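Local atomic coordinates of cytochrome C (Marichromatium purpuratum 984, PDB entry 5LO9), a protein that probably catalyses the oxidation of thiosulfate to tetrathionate and the reverse reduction, passing electrons along its covalently bound c-type hemes. Residues Arg487-Phe492 and Asp498-Pro503; Arg428-Asn431 and Gly435-Arg438; Pro476-Phe481 and Arg491-Pro496; Ala396-His401 and Ala467-Ala472. One frame throughout, in Å; residues are numbered along the deposited sequence.

Overall arrangement
The four contacts lie in the C-terminal half of the chain. Interactions 2 and 4 are buried, each about 17 Å from the chain centre. Both lie against heme c, and Tyr-430 of interaction 2 touches two hemes. Interactions 1 and 3 are partly buried, about 31 and 28 Å out, and share helix 485-492. Interaction 3 is polar, built round one carboxylate, with an arginine laid over a phenyl ring. Interaction 1 is apolar across its gap and keeps its polar bonds to the sides. Interactions 2 and 4 are aromatic and aliphatic. Asn-471 ties these two together, bonding Tyr-430 and the carbonyl of Met-436. His-493 of interaction 3 bonds Asp-498 of interaction 1 and stacks on Tyr-500.

Interaction 1 (Arg487-Phe492 and Asp498-Pro503); sequences RTAARF and DLYGEP
Tyr-500 packs its ring against Thr-488 and Ala-489 of the helix. The apolar contacts come first. Ala-489 CB meets the ring edge in the ring plane, 3.8 Å from Tyr-500 CD2. Further out, the methyl Thr-488 CG2 lies 3.5 Å from Tyr-500 OH, and the two side chains cross obliquely. With CG of Tyr-500 anti to its backbone N (chi1 -174°), the ring reaches from the loop to the helix. No hydrogen bond spans the two segments.

The polar bonds lie to the sides. Tyr-500 OH bonds Gln-477 OE1, and Thr-488 OG1 bonds the backbone N of Asp-482. Asp-498 OD2 accepts from Tyr-500 N at 3.1 Å and 160°, an Asx turn that holds the backbone from which the ring springs. OD1 of Asp-498 bonds His-493 ND1.

Backbone shape completes the fit. Leu-499 to Glu-502 form a type II beta turn, closed by Glu-502 N to Leu-499 O at 3.0 Å. Gly-501 takes its third position, where the positive phi by itself calls for glycine. Its CA is 4.3 Å from Ala-489 CB, so a side chain would probably also be crowded by that methyl. A serine in place of Tyr-500 would probably open a gap beside Ala-489 and leave Gln-477 OE1 without its hydroxyl partner.

The loop lies against helix 485-492, from which it follows in the chain. The ring of Tyr-500 also stacks on His-493 and meets Trp-432 edge-to-face. Leu-499 reaches Ala-472, just beyond helix 460-470.

Interaction 2 (Arg428-Asn431 and Gly435-Arg438); sequences RSYN and GMHR. With HEC (heme c), chain E.
Tyr-430 and Met-436 face each other across a short loop, their CA atoms 7.7 Å apart. Residues 428-431 have no regular structure. Residues 435-437 make one 3-10 turn, with Arg-438 N bonded to Gly-435 O at 3.1 Å. Arg-438 is then the N-cap of the next helix.

The central side-chain contact is a CH-pi interaction. Met-436 CB sits 3.9 Å from the centroid of the Tyr-430 ring and 13° off its normal, so it is squarely over the face. The next carbon, Met-436 CG, is 3.5 Å from Tyr-430 CZ. Ser-429 OG lies over the opposite face, toward the rim. The first torsion of Tyr-430 (chi1 49°) places CG between the backbone N and carbonyl carbon and turns the ring toward the 3-10 turn. His-437 CB adds a contact 4.0 Å from Tyr-430 CE1.

Both main residues also touch heme c. Tyr-430 CD2 is 3.4 Å from heme atom CBC. The chain of Met-436 bends at chi2 and chi3, and its CE comes 3.9 Å from heme atom CAC. Tyr-430 also belongs to the pocket of the neighbouring heme. Gly-435 lines the thiosulfate site.

No hydrogen bond joins the two segments directly. Asn-471 bridges them instead: its OD1 bonds Tyr-430 OH and its ND2 bonds Met-436 O. His-437 ND1 bonds Ala-434 O.

The loop runs from strand 418-421 to helix 439-449. Met-436 packs on Ala-442 and Phe-445 of that helix, while Asn-471 follows directly on helix 460-470.

Interaction 3 (Pro476-Phe481 and Arg491-Pro496); sequences PQDPRF and RFHASP
Asp-478 and His-493 meet in the tight part of this contact, where the carboxylate is held by four donors. His-493 NE2 donates to Asp-478 OD2 at 2.8 Å, using the anti lone pair. The carboxylate and imidazole planes stand 81° apart. Arg-480 takes the syn lone pairs side-on: its NE bonds Asp-478 OD1 at 3.1 Å, and its NH2 forms a salt bridge to Asp-478 OD2 at 2.9 Å. The backbone N of Arg-480 also reaches Asp-478 OD1, at 2.8 Å, from above the carboxylate plane. Each oxygen accepts two hydrogen bonds, which should restrain the carboxylate's rotation.

The bond from the backbone N of Arg-480 makes an Asx turn. It lies within a type I beta turn from Asp-478 to Phe-481, closed by Phe-481 N to Asp-478 O. The loop so shaped precedes helix 485-492, and His-493 is where the chain leaves that helix. With Asp-498 at its other nitrogen, the imidazole may be favoured in its charged form, though the nearby guanidinium would work against this.

Arg-480 also packs closely over Phe-492. Its CD makes a CH-pi contact, 4.0 Å from the ring centroid. Its NH1 lies 3.5 Å from Phe-492 CD1, with guanidinium and ring planes 31° apart. The bend at chi3 (-63°) lets the chain cross the ring while the guanidinium turns back to Asp-478. A leucine in place of Arg-480 would probably strip Asp-478 of its salt bridge and two side-chain donors, and leave the carboxylate less firmly held. The loose side belongs to Arg-491: its side chain, whose CB rests on the other face of Phe-492, is exposed.

Interaction 4 (Ala396-His401 and Ala467-Ala472); sequences ALYAEH and AAYINA. With HEC (heme c), chain F.
Tyr-398, which touches both Tyr-469 and Ile-470, donates its hydroxyl OH to the carbonyl oxygen of Gly-407. This bond holds the far end of the ring beside the heme-binding helix 403-406. No hydrogen bond crosses between the two segments. The rest of the contact is apolar. Tyr-469 CE2 lies 3.8 Å from Tyr-398 CG. The two rings are oblique, with centroids 5.6 Å apart and planes at 54°. Tyr-469 directs its ring at Tyr-398 with CG anti to the backbone N (chi1 169°). Ile-470 uses its longer branch: CG1 is 4.1 Å from Tyr-398 CD1, and CD1 goes on to heme c, 3.6 Å from heme atom CMB. The carbonyl end of helix 391-401 also meets the heme, through His-401 O beside heme atom CAB.

The pairing of helices 391-401 and 460-470 is consistent with the packing of first and last helices in the cytochrome c fold. Tyr-398 also lies against His-406, an axial ligand of the heme iron. Ile-470 thus brings aliphatic carbon to the heme edge. Behind it the tyrosine pair joins the helices without a cross-bond, with the hydroxyl of Tyr-398 bonded to Gly-407 O.

Interaction 1 (Arg487-Phe492 and Asp498-Pro503)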
# COMPACT_ATOMS: atom_id res chain seq x y z
N ARG A 487 -17.17 -12.46 29.80
CA ARG A 487 -17.13 -13.08 28.49
C ARG A 487 -16.16 -12.32 27.57
O ARG A 487 -15.24 -12.92 27.00
CB ARG A 487 -18.55 -13.16 27.93
CG ARG A 487 -18.67 -13.98 26.68
CD ARG A 487 -18.05 -15.37 26.84
NE ARG A 487 -18.34 -16.20 25.67
CZ ARG A 487 -17.54 -17.14 25.18
NH1 ARG A 487 -16.37 -17.40 25.76
NH2 ARG A 487 -17.91 -17.80 24.08
N THR A 488 -16.31 -10.99 27.49
CA THR A 488 -15.41 -10.18 26.68
C THR A 488 -13.97 -10.36 27.13
O THR A 488 -13.03 -10.32 26.32
CB THR A 488 -15.82 -8.69 26.77
OG1 THR A 488 -17.11 -8.48 26.17
CG2 THR A 488 -14.83 -7.80 26.03
N ALA A 489 -13.77 -10.54 28.45
CA ALA A 489 -12.42 -10.73 28.96
C ALA A 489 -11.82 -12.03 28.47
O ALA A 489 -10.66 -12.06 28.05
CB ALA A 489 -12.43 -10.68 30.47
N ALA A 490 -12.60 -13.11 28.51
CA ALA A 490 -12.06 -14.42 28.18
C ALA A 490 -11.72 -14.54 26.70
O ALA A 490 -10.81 -15.29 26.34
CB ALA A 490 -13.05 -15.47 28.58
N ARG A 491 -12.45 -13.84 25.85
CA ARG A 491 -12.25 -13.91 24.41
C ARG A 491 -11.17 -12.97 23.90
O ARG A 491 -10.55 -13.26 22.87
CB ARG A 491 -13.55 -13.55 23.69
CG ARG A 491 -14.75 -14.33 24.18
CD ARG A 491 -15.90 -14.37 23.19
NE ARG A 491 -15.45 -14.38 21.81
CZ ARG A 491 -16.16 -13.91 20.79
NH1 ARG A 491 -17.37 -13.39 20.99
NH2 ARG A 491 -15.65 -13.98 19.57
N PHE A 492 -11.00 -11.81 24.51
CA PHE A 492 -10.13 -10.81 23.92
C PHE A 492 -9.03 -10.29 24.83
O PHE A 492 -8.21 -9.48 24.37
CB PHE A 492 -10.96 -9.63 23.45
CG PHE A 492 -12.05 -9.99 22.50
CD1 PHE A 492 -11.78 -10.31 21.20
CD2 PHE A 492 -13.37 -9.94 22.90
CE1 PHE A 492 -12.78 -10.60 20.34
CE2 PHE A 492 -14.36 -10.24 22.01
CZ PHE A 492 -14.06 -10.58 20.74
N ASP A 498 -2.87 -7.93 30.57
CA ASP A 498 -4.12 -7.25 30.20
C ASP A 498 -4.97 -7.29 31.48
O ASP A 498 -5.35 -8.36 31.95
CB ASP A 498 -4.81 -7.95 29.00
CG ASP A 498 -5.89 -7.09 28.35
OD1 ASP A 498 -6.11 -7.11 27.08
OD2 ASP A 498 -6.53 -6.37 29.15
N LEU A 499 -5.25 -6.12 32.04
CA LEU A 499 -5.98 -6.07 33.29
C LEU A 499 -7.48 -5.96 33.10
O LEU A 499 -8.20 -5.87 34.09
CB LEU A 499 -5.51 -4.89 34.16
CG LEU A 499 -4.01 -4.73 34.38
CD1 LEU A 499 -3.71 -3.57 35.35
CD2 LEU A 499 -3.41 -6.01 34.84
N TYR A 500 -7.95 -5.97 31.86
CA TYR A 500 -9.39 -5.97 31.61
C TYR A 500 -10.00 -7.18 32.29
O TYR A 500 -9.52 -8.31 32.13
CB TYR A 500 -9.66 -5.98 30.10
CG TYR A 500 -11.11 -5.84 29.71
CD1 TYR A 500 -11.63 -4.61 29.32
CD2 TYR A 500 -11.98 -6.93 29.76
CE1 TYR A 500 -12.99 -4.47 28.94
CE2 TYR A 500 -13.34 -6.81 29.37
CZ TYR A 500 -13.83 -5.57 28.97
OH TYR A 500 -15.17 -5.42 28.61
N GLY A 501 -11.05 -6.95 33.09
CA GLY A 501 -11.72 -8.00 33.81
C GLY A 501 -11.20 -8.27 35.20
O GLY A 501 -11.95 -8.83 36.02
N GLU A 502 -9.94 -7.94 35.48
CA GLU A 502 -9.38 -8.12 36.82
C GLU A 502 -10.09 -7.20 37.82
O GLU A 502 -10.57 -6.11 37.46
CB GLU A 502 -7.88 -7.82 36.84
CG GLU A 502 -7.02 -8.64 35.89
CD GLU A 502 -6.98 -10.11 36.22
OE1 GLU A 502 -7.26 -10.48 37.38
OE2 GLU A 502 -6.69 -10.90 35.28
N PRO A 503 -10.17 -7.65 39.24
CA PRO A 503 -10.92 -6.88 40.24
C PRO A 503 -10.08 -5.78 40.89
O PRO A 503 -9.81 -5.82 42.09
CB PRO A 503 -11.33 -7.96 41.24
CG PRO A 503 -10.25 -8.90 41.20
CD PRO A 503 -9.64 -8.89 39.82

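Interaction 2 (Arg428-Asn431 and Gly435-Arg438)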
# COMPACT_ATOMS: atom_id res chain seq x y z
N ARG A 428 -11.85 10.33 27.92
CA ARG A 428 -11.25 10.94 26.74
C ARG A 428 -9.91 10.30 26.36
O ARG A 428 -9.16 10.88 25.56
CB ARG A 428 -11.08 12.43 26.97
CG ARG A 428 -12.28 13.08 27.57
CD ARG A 428 -13.47 12.99 26.71
NE ARG A 428 -13.28 13.69 25.46
CZ ARG A 428 -13.98 13.39 24.37
NH1 ARG A 428 -14.87 12.41 24.42
NH2 ARG A 428 -13.77 14.06 23.24
N SER A 429 -9.60 9.12 26.89
CA SER A 429 -8.39 8.41 26.55
C SER A 429 -8.69 7.31 25.53
O SER A 429 -9.82 7.13 25.08
CB SER A 429 -7.78 7.85 27.83
OG SER A 429 -6.56 7.21 27.58
N TYR A 430 -7.67 6.56 25.15
CA TYR A 430 -7.87 5.40 24.30
C TYR A 430 -8.73 4.37 25.01
O TYR A 430 -8.75 4.32 26.25
CB TYR A 430 -6.52 4.78 23.91
CG TYR A 430 -5.56 4.53 25.07
CD1 TYR A 430 -5.63 3.34 25.82
CD2 TYR A 430 -4.59 5.46 25.40
CE1 TYR A 430 -4.75 3.09 26.86
CE2 TYR A 430 -3.68 5.22 26.46
CZ TYR A 430 -3.78 4.03 27.17
OH TYR A 430 -2.91 3.76 28.19
N ASN A 431 -9.42 3.53 24.23
CA ASN A 431 -10.40 2.64 24.84
C ASN A 431 -9.75 1.29 25.16
O ASN A 431 -8.55 1.07 24.95
CB ASN A 431 -11.68 2.53 23.97
CG ASN A 431 -11.56 1.68 22.67
OD1 ASN A 431 -10.81 0.69 22.58
ND2 ASN A 431 -12.38 2.06 21.68
N GLY A 435 -4.14 -1.18 21.84
CA GLY A 435 -2.92 -1.85 22.23
C GLY A 435 -2.25 -1.21 23.42
O GLY A 435 -1.60 -1.91 24.22
N MET A 436 -2.33 0.13 23.53
CA MET A 436 -1.72 0.84 24.65
C MET A 436 -2.34 0.50 26.01
O MET A 436 -1.73 0.80 27.05
CB MET A 436 -1.82 2.36 24.39
CG MET A 436 -0.92 3.23 25.27
SD MET A 436 0.88 2.93 24.98
CE MET A 436 1.19 3.98 23.53
N HIS A 437 -3.52 -0.13 26.07
CA HIS A 437 -4.08 -0.55 27.35
C HIS A 437 -3.34 -1.75 27.93
O HIS A 437 -3.55 -2.09 29.09
CB HIS A 437 -5.60 -0.85 27.23
CG HIS A 437 -5.93 -2.29 26.99
ND1 HIS A 437 -6.00 -2.84 25.73
CD2 HIS A 437 -6.17 -3.32 27.85
CE1 HIS A 437 -6.29 -4.13 25.82
NE2 HIS A 437 -6.39 -4.45 27.10
N ARG A 438 -2.48 -2.41 27.16
CA ARG A 438 -1.71 -3.54 27.70
C ARG A 438 -0.51 -3.03 28.47
O ARG A 438 0.09 -2.00 28.12
CB ARG A 438 -1.19 -4.47 26.60
CG ARG A 438 -2.21 -5.39 26.00
CD ARG A 438 -1.64 -6.22 24.91
NE ARG A 438 -0.55 -7.12 25.32
CZ ARG A 438 -0.66 -8.45 25.43
NH1 ARG A 438 -1.81 -9.07 25.19
NH2 ARG A 438 0.40 -9.18 25.79
FE HEC E . -1.14 3.53 16.20
CHA HEC E . 0.62 0.53 15.70
CHB HEC E . -1.22 4.10 12.75
CHC HEC E . -3.14 6.40 16.70
CHD HEC E . -0.72 3.19 19.60
NA HEC E . -0.42 2.50 14.55
C1A HEC E . 0.23 1.34 14.56
C2A HEC E . 0.60 0.86 13.21
C3A HEC E . 0.07 1.90 12.34
C4A HEC E . -0.55 2.88 13.26
CMA HEC E . 0.17 1.95 10.86
CAA HEC E . 1.37 -0.39 12.85
CBA HEC E . 2.83 -0.19 13.24
CGA HEC E . 3.69 -1.35 12.78
O1A HEC E . 4.93 -1.15 12.73
O2A HEC E . 3.17 -2.46 12.48
NB HEC E . -2.02 4.98 14.99
C1B HEC E . -1.93 5.03 13.64
C2B HEC E . -2.67 6.15 13.06
C3B HEC E . -3.24 6.82 14.22
C4B HEC E . -2.78 6.00 15.36
CMB HEC E . -2.77 6.54 11.62
CAB HEC E . -4.11 8.04 14.22
CBB HEC E . -5.41 7.67 13.50
NC HEC E . -1.83 4.60 17.86
C1C HEC E . -2.58 5.71 17.87
C2C HEC E . -2.80 6.26 19.23
C3C HEC E . -2.09 5.29 20.08
C4C HEC E . -1.51 4.32 19.12
CMC HEC E . -3.59 7.49 19.59
CAC HEC E . -1.88 5.28 21.59
CBC HEC E . -3.17 5.44 22.33
ND HEC E . -0.23 2.10 17.41
C1D HEC E . -0.17 2.14 18.73
C2D HEC E . 0.55 1.00 19.32
C3D HEC E . 0.96 0.17 18.17
C4D HEC E . 0.41 0.97 17.05
CMD HEC E . 0.76 0.79 20.78
CAD HEC E . 1.75 -1.12 18.13
CBD HEC E . 1.15 -2.29 18.94
CGD HEC E . -0.24 -2.83 18.53
O1D HEC E . -1.25 -2.08 18.40
O2D HEC E . -0.35 -4.08 18.38

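Interaction 3 (Pro476-Phe481 and Arg491-Pro496)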
# COMPACT_ATOMS: atom_id res chain seq x y z
N PRO A 476 -12.87 4.13 28.08
CA PRO A 476 -14.04 3.69 27.32
C PRO A 476 -14.04 2.21 27.03
O PRO A 476 -13.00 1.57 26.86
CB PRO A 476 -13.96 4.51 26.04
CG PRO A 476 -13.24 5.77 26.46
CD PRO A 476 -12.20 5.26 27.43
N GLN A 477 -15.25 1.66 27.01
CA GLN A 477 -15.43 0.23 26.84
C GLN A 477 -14.81 -0.30 25.54
O GLN A 477 -14.67 0.40 24.53
CB GLN A 477 -16.92 -0.07 26.85
CG GLN A 477 -17.27 -1.53 26.71
CD GLN A 477 -16.83 -2.34 27.86
OE1 GLN A 477 -15.84 -3.06 27.79
NE2 GLN A 477 -17.57 -2.22 28.97
N ASP A 478 -14.47 -1.59 25.58
CA ASP A 478 -14.04 -2.29 24.38
C ASP A 478 -15.14 -2.25 23.32
O ASP A 478 -16.30 -2.55 23.64
CB ASP A 478 -13.68 -3.72 24.72
CG ASP A 478 -12.89 -4.40 23.64
OD1 ASP A 478 -13.19 -4.12 22.47
OD2 ASP A 478 -11.99 -5.21 23.98
N PRO A 479 -14.84 -1.85 22.08
CA PRO A 479 -15.86 -1.92 21.01
C PRO A 479 -16.40 -3.31 20.74
O PRO A 479 -17.50 -3.42 20.20
CB PRO A 479 -15.13 -1.36 19.79
CG PRO A 479 -14.10 -0.45 20.38
CD PRO A 479 -13.64 -1.12 21.64
N ARG A 480 -15.66 -4.36 21.11
CA ARG A 480 -16.06 -5.76 21.01
C ARG A 480 -16.87 -6.21 22.22
O ARG A 480 -17.17 -7.41 22.34
CB ARG A 480 -14.81 -6.63 20.88
CG ARG A 480 -13.95 -6.24 19.67
CD ARG A 480 -12.54 -6.81 19.74
NE ARG A 480 -11.77 -6.32 20.87
CZ ARG A 480 -10.52 -6.70 21.13
NH1 ARG A 480 -9.88 -7.55 20.34
NH2 ARG A 480 -9.92 -6.22 22.21
N PHE A 481 -17.16 -5.31 23.14
CA PHE A 481 -17.94 -5.65 24.32
C PHE A 481 -19.21 -6.39 23.92
O PHE A 481 -19.94 -5.97 23.01
CB PHE A 481 -18.28 -4.39 25.13
CG PHE A 481 -18.92 -4.65 26.47
CD1 PHE A 481 -18.26 -5.42 27.43
CD2 PHE A 481 -20.13 -4.07 26.81
CE1 PHE A 481 -18.83 -5.66 28.68
CE2 PHE A 481 -20.68 -4.29 28.06
CZ PHE A 481 -20.02 -5.08 28.98
N ARG A 491 -12.45 -13.84 25.85
CA ARG A 491 -12.25 -13.91 24.41
C ARG A 491 -11.17 -12.97 23.90
O ARG A 491 -10.55 -13.26 22.87
CB ARG A 491 -13.55 -13.55 23.69
CG ARG A 491 -14.75 -14.33 24.18
CD ARG A 491 -15.90 -14.37 23.19
NE ARG A 491 -15.45 -14.38 21.81
CZ ARG A 491 -16.16 -13.91 20.79
NH1 ARG A 491 -17.37 -13.39 20.99
NH2 ARG A 491 -15.65 -13.98 19.57
N PHE A 492 -11.00 -11.81 24.51
CA PHE A 492 -10.13 -10.81 23.92
C PHE A 492 -9.03 -10.29 24.83
O PHE A 492 -8.21 -9.48 24.37
CB PHE A 492 -10.96 -9.63 23.45
CG PHE A 492 -12.05 -9.99 22.50
CD1 PHE A 492 -11.78 -10.31 21.20
CD2 PHE A 492 -13.37 -9.94 22.90
CE1 PHE A 492 -12.78 -10.60 20.34
CE2 PHE A 492 -14.36 -10.24 22.01
CZ PHE A 492 -14.06 -10.58 20.74
N HIS A 493 -8.98 -10.71 26.09
CA HIS A 493 -8.06 -10.11 27.04
C HIS A 493 -7.38 -11.15 27.90
O HIS A 493 -6.99 -10.87 29.05
CB HIS A 493 -8.78 -9.11 27.91
CG HIS A 493 -9.35 -7.95 27.16
ND1 HIS A 493 -8.62 -6.82 26.84
CD2 HIS A 493 -10.61 -7.73 26.70
CE1 HIS A 493 -9.41 -5.96 26.22
NE2 HIS A 493 -10.62 -6.49 26.12
N ALA A 494 -7.26 -12.36 27.38
CA ALA A 494 -6.75 -13.47 28.19
C ALA A 494 -5.22 -13.48 28.11
O ALA A 494 -4.60 -14.30 27.42
CB ALA A 494 -7.39 -14.78 27.75
N SER A 495 -4.61 -12.54 28.82
CA SER A 495 -3.17 -12.42 28.93
C SER A 495 -2.80 -11.93 30.32
O SER A 495 -3.57 -11.19 30.95
CB SER A 495 -2.60 -11.44 27.89
OG SER A 495 -1.29 -11.01 28.26
N PRO A 496 -1.61 -12.29 30.83
CA PRO A 496 -1.19 -11.76 32.14
C PRO A 496 -0.90 -10.26 32.12
O PRO A 496 -0.80 -9.65 33.19
CB PRO A 496 0.09 -12.55 32.46
CG PRO A 496 0.10 -13.75 31.46
CD PRO A 496 -0.62 -13.22 30.24

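Interaction 4 (Ala396-His401 and Ala467-Ala472)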
# COMPACT_ATOMS: atom_id res chain seq x y z
N ALA A 396 3.37 6.24 42.73
CA ALA A 396 4.41 7.14 43.21
C ALA A 396 5.20 7.70 42.04
O ALA A 396 5.37 8.93 41.92
CB ALA A 396 5.35 6.40 44.15
N LEU A 397 5.71 6.81 41.18
CA LEU A 397 6.45 7.24 40.01
C LEU A 397 5.65 8.23 39.15
O LEU A 397 6.17 9.28 38.75
CB LEU A 397 6.85 6.02 39.21
CG LEU A 397 7.94 5.17 39.84
CD1 LEU A 397 7.87 3.73 39.35
CD2 LEU A 397 9.31 5.77 39.46
N TYR A 398 4.37 7.92 38.88
CA TYR A 398 3.55 8.78 38.04
C TYR A 398 3.42 10.16 38.65
O TYR A 398 3.55 11.18 37.94
CB TYR A 398 2.17 8.14 37.84
CG TYR A 398 1.25 8.98 36.97
CD1 TYR A 398 1.09 8.71 35.62
CD2 TYR A 398 0.58 10.03 37.50
CE1 TYR A 398 0.29 9.51 34.84
CE2 TYR A 398 -0.22 10.83 36.73
CZ TYR A 398 -0.35 10.58 35.40
OH TYR A 398 -1.15 11.40 34.65
N ALA A 399 3.23 10.23 39.97
CA ALA A 399 3.13 11.52 40.64
C ALA A 399 4.42 12.29 40.53
O ALA A 399 4.41 13.51 40.35
CB ALA A 399 2.81 11.32 42.11
N GLU A 400 5.55 11.57 40.61
CA GLU A 400 6.87 12.19 40.51
C GLU A 400 7.15 12.68 39.09
O GLU A 400 7.54 13.83 38.90
CB GLU A 400 7.96 11.20 40.98
CG GLU A 400 8.51 11.47 42.39
CD GLU A 400 9.47 12.71 42.42
OE1 GLU A 400 10.37 12.80 41.54
OE2 GLU A 400 9.29 13.61 43.30
N HIS A 401 6.94 11.83 38.08
CA HIS A 401 7.53 12.06 36.77
C HIS A 401 6.53 12.28 35.62
O HIS A 401 6.98 12.45 34.49
CB HIS A 401 8.42 10.88 36.39
CG HIS A 401 9.53 10.58 37.37
ND1 HIS A 401 10.55 11.45 37.64
CD2 HIS A 401 9.81 9.45 38.06
CE1 HIS A 401 11.40 10.89 38.48
NE2 HIS A 401 10.98 9.67 38.74
N ALA A 467 3.27 1.63 34.00
CA ALA A 467 2.35 1.15 32.98
C ALA A 467 1.17 0.43 33.62
O ALA A 467 0.01 0.65 33.23
CB ALA A 467 3.08 0.24 32.00
N ALA A 468 1.45 -0.41 34.61
CA ALA A 468 0.37 -1.09 35.32
C ALA A 468 -0.50 -0.11 36.11
O ALA A 468 -1.72 -0.31 36.20
CB ALA A 468 0.95 -2.17 36.21
N TYR A 469 0.08 0.96 36.68
CA TYR A 469 -0.77 1.95 37.35
C TYR A 469 -1.72 2.62 36.36
O TYR A 469 -2.93 2.68 36.59
CB TYR A 469 0.08 3.00 38.07
CG TYR A 469 -0.69 4.23 38.57
CD1 TYR A 469 -1.54 4.15 39.65
CD2 TYR A 469 -0.54 5.45 37.99
CE1 TYR A 469 -2.25 5.27 40.13
CE2 TYR A 469 -1.25 6.58 38.47
CZ TYR A 469 -2.09 6.47 39.54
OH TYR A 469 -2.78 7.56 40.01
N ILE A 470 -1.19 3.13 35.26
CA ILE A 470 -2.00 3.83 34.25
C ILE A 470 -3.13 2.94 33.74
O ILE A 470 -4.29 3.34 33.66
CB ILE A 470 -1.10 4.26 33.08
CG1 ILE A 470 -0.38 5.55 33.40
CG2 ILE A 470 -1.90 4.41 31.77
CD1 ILE A 470 0.83 5.81 32.46
N ASN A 471 -2.78 1.74 33.31
CA ASN A 471 -3.74 0.90 32.63
C ASN A 471 -4.61 0.09 33.58
O ASN A 471 -5.24 -0.88 33.16
CB ASN A 471 -2.99 -0.00 31.64
CG ASN A 471 -2.59 0.76 30.38
OD1 ASN A 471 -3.32 1.67 29.93
ND2 ASN A 471 -1.44 0.39 29.79
N ALA A 472 -4.66 0.47 34.85
CA ALA A 472 -5.58 -0.15 35.77
C ALA A 472 -6.72 0.80 36.12
O ALA A 472 -7.47 0.55 37.05
CB ALA A 472 -4.83 -0.61 37.01
FE HEC F . 3.88 11.54 28.31
CHA HEC F . 2.40 10.99 25.19
CHB HEC F . 2.99 8.33 29.37
CHC HEC F . 5.72 12.01 31.20
CHD HEC F . 4.24 14.97 27.54
NA HEC F . 2.86 9.94 27.44
C1A HEC F . 2.34 9.91 26.20
C2A HEC F . 1.65 8.62 25.92
C3A HEC F . 1.84 7.84 27.13
C4A HEC F . 2.60 8.77 28.02
CMA HEC F . 1.36 6.45 27.37
CAA HEC F . 0.95 8.15 24.69
CBA HEC F . -0.48 7.75 25.09
CGA HEC F . -1.54 8.62 24.49
O1A HEC F . -1.20 9.54 23.72
O2A HEC F . -2.73 8.38 24.81
NB HEC F . 4.28 10.37 29.97
C1B HEC F . 3.85 9.14 30.22
C2B HEC F . 4.34 8.61 31.51
C3B HEC F . 5.16 9.69 32.05
C4B HEC F . 5.06 10.73 30.99
CMB HEC F . 4.05 7.29 32.12
CAB HEC F . 5.94 9.74 33.34
CBB HEC F . 6.95 8.63 33.28
NC HEC F . 4.80 13.18 29.21
C1C HEC F . 5.48 13.17 30.35
C2C HEC F . 5.97 14.50 30.76
C3C HEC F . 5.54 15.38 29.70
C4C HEC F . 4.80 14.45 28.79
CMC HEC F . 6.72 14.83 32.01
CAC HEC F . 5.68 16.87 29.52
CBC HEC F . 7.05 17.44 29.63
ND HEC F . 3.43 12.74 26.66
C1D HEC F . 3.65 14.05 26.53
C2D HEC F . 3.23 14.55 25.20
C3D HEC F . 2.71 13.38 24.52
C4D HEC F . 2.88 12.31 25.51
CMD HEC F . 3.31 15.93 24.64
CAD HEC F . 2.13 13.34 23.14
CBD HEC F . 3.32 13.39 22.18
CGD HEC F . 3.04 14.27 20.97
O1D HEC F . 1.98 14.90 20.83
O2D HEC F . 3.92 14.36 20.11